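Local coordinates for glycerol dehydratase (Clostridium butyricum, PDB 1R8W), which probably acts as a glycyl radical lyase that removes water from glycerol, at residues C149-V154 and L453-E458; E458-S463 and K489-Q494. All coordinates share one frame; numbering follows the deposited sequence.

How the interactions relate
Both contacts use helix 453-461 and share Glu458, which makes no contact across either. Their centres are about 11 Å apart. Interaction 1 joins the start of that helix to the turn leading into strand 152-153. Interaction 2 joins its end to helix 484-516. Both are buried, but interaction 2 lies farther out, about 31 Å from the centre of the chain against about 21 Å. The chemistry differs accordingly. Interaction 1 gathers charged groups around a buried arginine, beside a small valine-isoleucine contact. Interaction 2 is close helix packing, with a threonine against the backbone and a glutamine amide against a leucine. Ile456 bridges the two, since its CG2 lies 3.7 Å from Gln494 CB.

Interaction 1 (C149-V154 and L453-E458); sequences CDVFTV and LARIVE
The backbone oxygen of Asp150 lies alongside the CG-CD-NE stretch of Arg455. Arg455 NE is 3.1 Å from Asp150 O, and Arg455 CG and CD each come to 3.4 Å from the same oxygen. This oxygen stands oblique to the guanidinium group. Cys149 O is also oblique to it, at 3.7 Å from Arg455 NH2. The arginine reaches this place because CG is anti to the backbone N (chi1 -157°) and the chain then folds at chi2 (76°). The guanidinium is thus brought over the turn, beside two carbonyl groups. Its firm charge partner is Asp466, which forms a salt bridge with NH2. Glu458 OE2 is a long partner at 3.7 Å from Arg455 NH1, well out of the guanidinium plane. Asp150 carries its own salt bridge, to Lys467. Its OD2 stays 4.8 Å from Arg455 NH2. The nearby carboxylates, above all Asp466, would probably offset the charge of the buried arginine.

Val151 packs on the aliphatic side of the contact, with a methyl for each of two helix residues. CG2 meets Arg455 CG at 4.0 Å. CG1 meets Ile456 CD1 at the same distance. Both side chains are crossed at about a right angle. Ile456 CB points past the turn, but the end of the chain comes nearer, and the delta methyl makes the contact.

The arrangement is that of a strand-to-helix junction. Strand 152-153 pairs antiparallel with strand 449-452, and strand 449-452 leads on to the helix. Val151 and Asn452 are joined by a backbone hydrogen bond, and Asn452 OD1 accepts from Arg455 N. Strand 449-452 also lies parallel to strand 543-551, while helix 484-516 covers Cys149 and Ile456, and helix 553-569 packs on Leu453, Ala454 and Val457.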
loop_
_atom_site.group_PDB
_atom_site.type_symbol
_atom_site.label_atom_id
_atom_site.label_comp_id
_atom_site.label_asym_id
_atom_site.label_seq_id
_atom_site.Cartn_x
_atom_site.Cartn_y
_atom_site.Cartn_z
ATOM N N CYS A 149 1.865 -21.424 20.386
ATOM C CA CYS A 149 2.374 -22.374 21.356
ATOM C C CYS A 149 2.185 -21.885 22.788
ATOM O O CYS A 149 3.037 -22.083 23.653
ATOM C CB CYS A 149 3.842 -22.700 21.075
ATOM S SG CYS A 149 4.937 -21.304 21.102
ATOM N N ASP A 150 1.051 -21.229 23.011
ATOM C CA ASP A 150 0.655 -20.732 24.319
ATOM C C ASP A 150 1.692 -20.005 25.171
ATOM O O ASP A 150 1.819 -20.277 26.368
ATOM C CB ASP A 150 0.066 -21.887 25.129
ATOM C CG ASP A 150 -0.976 -22.666 24.353
ATOM O OD1 ASP A 150 -1.940 -22.048 23.855
ATOM O OD2 ASP A 150 -0.831 -23.899 24.234
ATOM N N VAL A 151 2.431 -19.081 24.574
ATOM C CA VAL A 151 3.399 -18.323 25.351
ATOM C C VAL A 151 2.885 -16.889 25.430
ATOM O O VAL A 151 2.948 -16.246 26.481
ATOM C CB VAL A 151 4.805 -18.366 24.716
ATOM C CG1 VAL A 151 5.744 -17.444 25.464
ATOM C CG2 VAL A 151 5.346 -19.789 24.770
ATOM N N PHE A 152 2.355 -16.401 24.316
ATOM C CA PHE A 152 1.810 -15.051 24.265
ATOM C C PHE A 152 0.648 -15.022 23.283
ATOM O O PHE A 152 0.426 -15.982 22.550
ATOM C CB PHE A 152 2.893 -14.051 23.840
ATOM C CG PHE A 152 3.430 -14.285 22.457
ATOM C CD1 PHE A 152 2.721 -13.859 21.335
ATOM C CD2 PHE A 152 4.637 -14.947 22.269
ATOM C CE1 PHE A 152 3.207 -14.092 20.045
ATOM C CE2 PHE A 152 5.130 -15.184 20.979
ATOM C CZ PHE A 152 4.411 -14.755 19.867
ATOM N N THR A 153 -0.109 -13.932 23.289
ATOM C CA THR A 153 -1.228 -13.775 22.366
ATOM C C THR A 153 -1.271 -12.356 21.817
ATOM O O THR A 153 -1.168 -11.383 22.571
ATOM C CB THR A 153 -2.592 -14.063 23.030
ATOM O OG1 THR A 153 -3.637 -13.750 22.101
ATOM C CG2 THR A 153 -2.781 -13.217 24.292
ATOM N N VAL A 154 -1.417 -12.247 20.499
ATOM C CA VAL A 154 -1.497 -10.951 19.839
ATOM C C VAL A 154 -2.883 -10.812 19.231
ATOM O O VAL A 154 -3.094 -10.037 18.304
ATOM C CB VAL A 154 -0.451 -10.828 18.717
ATOM C CG1 VAL A 154 0.949 -10.739 19.312
ATOM C CG2 VAL A 154 -0.557 -12.027 17.779
ATOM N N LEU A 453 4.785 -14.817 31.382
ATOM C CA LEU A 453 6.109 -14.925 31.985
ATOM C C LEU A 453 6.370 -16.271 32.668
ATOM O O LEU A 453 7.471 -16.804 32.588
ATOM C CB LEU A 453 6.313 -13.787 32.990
ATOM C CG LEU A 453 6.221 -12.351 32.448
ATOM C CD1 LEU A 453 6.151 -11.377 33.617
ATOM C CD2 LEU A 453 7.415 -12.040 31.550
ATOM N N ALA A 454 5.360 -16.817 33.339
ATOM C CA ALA A 454 5.501 -18.099 34.029
ATOM C C ALA A 454 5.850 -19.199 33.034
ATOM O O ALA A 454 6.583 -20.139 33.347
ATOM C CB ALA A 454 4.206 -18.440 34.753
ATOM N N ARG A 455 5.321 -19.062 31.828
ATOM C CA ARG A 455 5.544 -20.023 30.761
ATOM C C ARG A 455 7.025 -20.111 30.380
ATOM O O ARG A 455 7.505 -21.162 29.964
ATOM C CB ARG A 455 4.714 -19.610 29.551
ATOM C CG ARG A 455 4.401 -20.717 28.594
ATOM C CD ARG A 455 3.304 -21.625 29.109
ATOM N NE ARG A 455 2.937 -22.570 28.062
ATOM C CZ ARG A 455 3.732 -23.537 27.612
ATOM N NH1 ARG A 455 4.940 -23.705 28.127
ATOM N NH2 ARG A 455 3.334 -24.313 26.614
ATOM N N ILE A 456 7.749 -19.006 30.528
ATOM C CA ILE A 456 9.170 -18.977 30.196
ATOM C C ILE A 456 9.965 -19.759 31.229
ATOM O O ILE A 456 10.953 -20.417 30.898
ATOM C CB ILE A 456 9.701 -17.521 30.123
ATOM C CG1 ILE A 456 9.014 -16.782 28.973
ATOM C CG2 ILE A 456 11.209 -17.509 29.898
ATOM C CD1 ILE A 456 9.150 -17.479 27.628
ATOM N N VAL A 457 9.528 -19.679 32.484
ATOM C CA VAL A 457 10.176 -20.404 33.565
ATOM C C VAL A 457 10.032 -21.890 33.254
ATOM O O VAL A 457 10.957 -22.674 33.439
ATOM C CB VAL A 457 9.499 -20.095 34.917
ATOM C CG1 VAL A 457 10.044 -21.006 35.998
ATOM C CG2 VAL A 457 9.734 -18.637 35.292
ATOM N N GLU A 458 8.861 -22.260 32.757
ATOM C CA GLU A 458 8.576 -23.642 32.412
ATOM C C GLU A 458 9.472 -24.097 31.259
ATOM O O GLU A 458 10.004 -25.211 31.287
ATOM C CB GLU A 458 7.096 -23.777 32.038
ATOM C CG GLU A 458 6.603 -25.200 31.888
ATOM C CD GLU A 458 5.092 -25.277 31.758
ATOM O OE1 GLU A 458 4.552 -26.400 31.661
ATOM O OE2 GLU A 458 4.440 -24.212 31.753
#

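Interaction 2 (E458-S463 and K489-Q494); sequences ELTINS and KAYKAQ
Leu459 meets Gln494 where the end of helix 453-461 packs against helix 484-516, within the pyruvate formate lyase-like part of the chain. Leu459 CB rests 3.6 Å from Gln494 OE1. Leu459 CG stays 3.9 Å from the same oxygen, and the end of the side chain leads away. The two side chains cross at about a right angle.

Thr460 comes next and makes the closest approach. Its CA is 5.3 Å from the CA of Tyr491, so the backbones come close here. OG1 faces the backbone of the other helix, 3.3 Å from Tyr491 CA. It also lies at the edge of the Tyr491 ring, near the ring plane. With OG1 beside the backbone N (chi1 -58°), the hydroxyl hydrogen-bonds back to Ile456 O, one turn earlier. The same torsion sets CG2 anti to the backbone N, where it packs 3.7 Å from Ala490 CB. The tyrosine hydroxyl, at the far end of the ring, bonds to Gly616 O of helix 607-625.

At Asn462 the chain leaves helical geometry, although its N still bonds to Glu458 O. Ser463 then turns into the loop with positive phi. Its OG bonds to Thr475 O and its carbonyl oxygen to Gln470.

Gln494 closes this end. Its CG, beside the backbone N (chi1 -70°), lies 3.9 Å from Thr460 OG1; the bend at chi2 (-65°) then turns the amide toward Leu459. Its NE2 is bonded to Pro473 O and to Thr475 OG1, which fixes the buried amide, and lies 4.1 Å from Ser463 C.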
loop_
_atom_site.group_PDB
_atom_site.type_symbol
_atom_site.label_atom_id
_atom_site.label_comp_id
_atom_site.label_asym_id
_atom_site.label_seq_id
_atom_site.Cartn_x
_atom_site.Cartn_y
_atom_site.Cartn_z
ATOM N N GLU A 458 8.861 -22.260 32.757
ATOM C CA GLU A 458 8.576 -23.642 32.412
ATOM C C GLU A 458 9.472 -24.097 31.259
ATOM O O GLU A 458 10.004 -25.211 31.287
ATOM C CB GLU A 458 7.096 -23.777 32.038
ATOM C CG GLU A 458 6.603 -25.200 31.888
ATOM C CD GLU A 458 5.092 -25.277 31.758
ATOM O OE1 GLU A 458 4.552 -26.400 31.661
ATOM O OE2 GLU A 458 4.440 -24.212 31.753
ATOM N N LEU A 459 9.641 -23.235 30.253
ATOM C CA LEU A 459 10.485 -23.564 29.103
ATOM C C LEU A 459 11.967 -23.597 29.480
ATOM O O LEU A 459 12.755 -24.308 28.859
ATOM C CB LEU A 459 10.292 -22.557 27.957
ATOM C CG LEU A 459 9.256 -22.761 26.840
ATOM C CD1 LEU A 459 8.963 -24.247 26.651
ATOM C CD2 LEU A 459 7.982 -22.006 27.170
ATOM N N THR A 460 12.350 -22.818 30.486
ATOM C CA THR A 460 13.743 -22.793 30.920
ATOM C C THR A 460 14.076 -24.123 31.581
ATOM O O THR A 460 15.131 -24.700 31.334
ATOM C CB THR A 460 14.013 -21.653 31.927
ATOM O OG1 THR A 460 13.673 -20.396 31.330
ATOM C CG2 THR A 460 15.480 -21.624 32.318
ATOM N N ILE A 461 13.163 -24.614 32.411
ATOM C CA ILE A 461 13.370 -25.881 33.093
ATOM C C ILE A 461 13.350 -27.062 32.126
ATOM O O ILE A 461 14.056 -28.047 32.334
ATOM C CB ILE A 461 12.311 -26.089 34.196
ATOM C CG1 ILE A 461 12.613 -25.140 35.364
ATOM C CG2 ILE A 461 12.294 -27.545 34.646
ATOM C CD1 ILE A 461 11.608 -25.172 36.481
ATOM N N ASN A 462 12.551 -26.955 31.067
ATOM C CA ASN A 462 12.458 -28.022 30.073
ATOM C C ASN A 462 13.271 -27.782 28.797
ATOM O O ASN A 462 13.079 -28.475 27.801
ATOM C CB ASN A 462 10.995 -28.269 29.701
ATOM C CG ASN A 462 10.193 -28.824 30.855
ATOM O OD1 ASN A 462 10.576 -29.824 31.464
ATOM N ND2 ASN A 462 9.067 -28.185 31.161
ATOM N N SER A 463 14.172 -26.803 28.828
ATOM C CA SER A 463 15.023 -26.486 27.676
ATOM C C SER A 463 14.285 -26.241 26.359
ATOM O O SER A 463 14.625 -26.833 25.337
ATOM C CB SER A 463 16.059 -27.596 27.457
ATOM O OG SER A 463 17.066 -27.565 28.450
ATOM N N LYS A 489 20.664 -17.312 32.592
ATOM C CA LYS A 489 21.094 -17.147 31.212
ATOM C C LYS A 489 20.170 -17.907 30.273
ATOM O O LYS A 489 19.897 -17.452 29.163
ATOM C CB LYS A 489 22.529 -17.640 31.037
ATOM C CG LYS A 489 23.532 -16.809 31.805
ATOM C CD LYS A 489 24.956 -17.217 31.492
ATOM C CE LYS A 489 25.937 -16.281 32.182
ATOM N NZ LYS A 489 27.349 -16.635 31.872
ATOM N N ALA A 490 19.691 -19.065 30.717
ATOM C CA ALA A 490 18.792 -19.865 29.902
ATOM C C ALA A 490 17.420 -19.194 29.889
ATOM O O ALA A 490 16.702 -19.234 28.894
ATOM C CB ALA A 490 18.691 -21.270 30.466
ATOM N N TYR A 491 17.075 -18.575 31.010
ATOM C CA TYR A 491 15.809 -17.870 31.172
ATOM C C TYR A 491 15.764 -16.676 30.218
ATOM O O TYR A 491 14.758 -16.437 29.549
ATOM C CB TYR A 491 15.691 -17.396 32.617
ATOM C CG TYR A 491 14.565 -16.435 32.906
ATOM C CD1 TYR A 491 13.244 -16.872 32.982
ATOM C CD2 TYR A 491 14.833 -15.093 33.169
ATOM C CE1 TYR A 491 12.218 -15.988 33.324
ATOM C CE2 TYR A 491 13.824 -14.209 33.508
ATOM C CZ TYR A 491 12.522 -14.658 33.585
ATOM O OH TYR A 491 11.536 -13.771 33.937
ATOM N N LYS A 492 16.861 -15.929 30.163
ATOM C CA LYS A 492 16.952 -14.776 29.286
ATOM C C LYS A 492 16.913 -15.205 27.818
ATOM O O LYS A 492 16.319 -14.525 26.977
ATOM C CB LYS A 492 18.240 -13.999 29.558
ATOM C CG LYS A 492 18.412 -12.795 28.645
ATOM C CD LYS A 492 19.693 -12.030 28.928
ATOM C CE LYS A 492 19.932 -10.976 27.852
ATOM N NZ LYS A 492 21.244 -10.286 28.018
ATOM N N ALA A 493 17.542 -16.335 27.511
ATOM C CA ALA A 493 17.570 -16.843 26.144
ATOM C C ALA A 493 16.170 -17.251 25.677
ATOM O O ALA A 493 15.821 -17.073 24.505
ATOM C CB ALA A 493 18.525 -18.018 26.043
ATOM N N GLN A 494 15.368 -17.801 26.583
ATOM C CA GLN A 494 14.011 -18.193 26.222
ATOM C C GLN A 494 13.165 -16.928 26.054
ATOM O O GLN A 494 12.372 -16.812 25.118
ATOM C CB GLN A 494 13.391 -19.084 27.302
ATOM C CG GLN A 494 13.980 -20.482 27.412
ATOM C CD GLN A 494 13.726 -21.336 26.183
ATOM O OE1 GLN A 494 12.663 -21.267 25.569
ATOM N NE2 GLN A 494 14.698 -22.165 25.829
#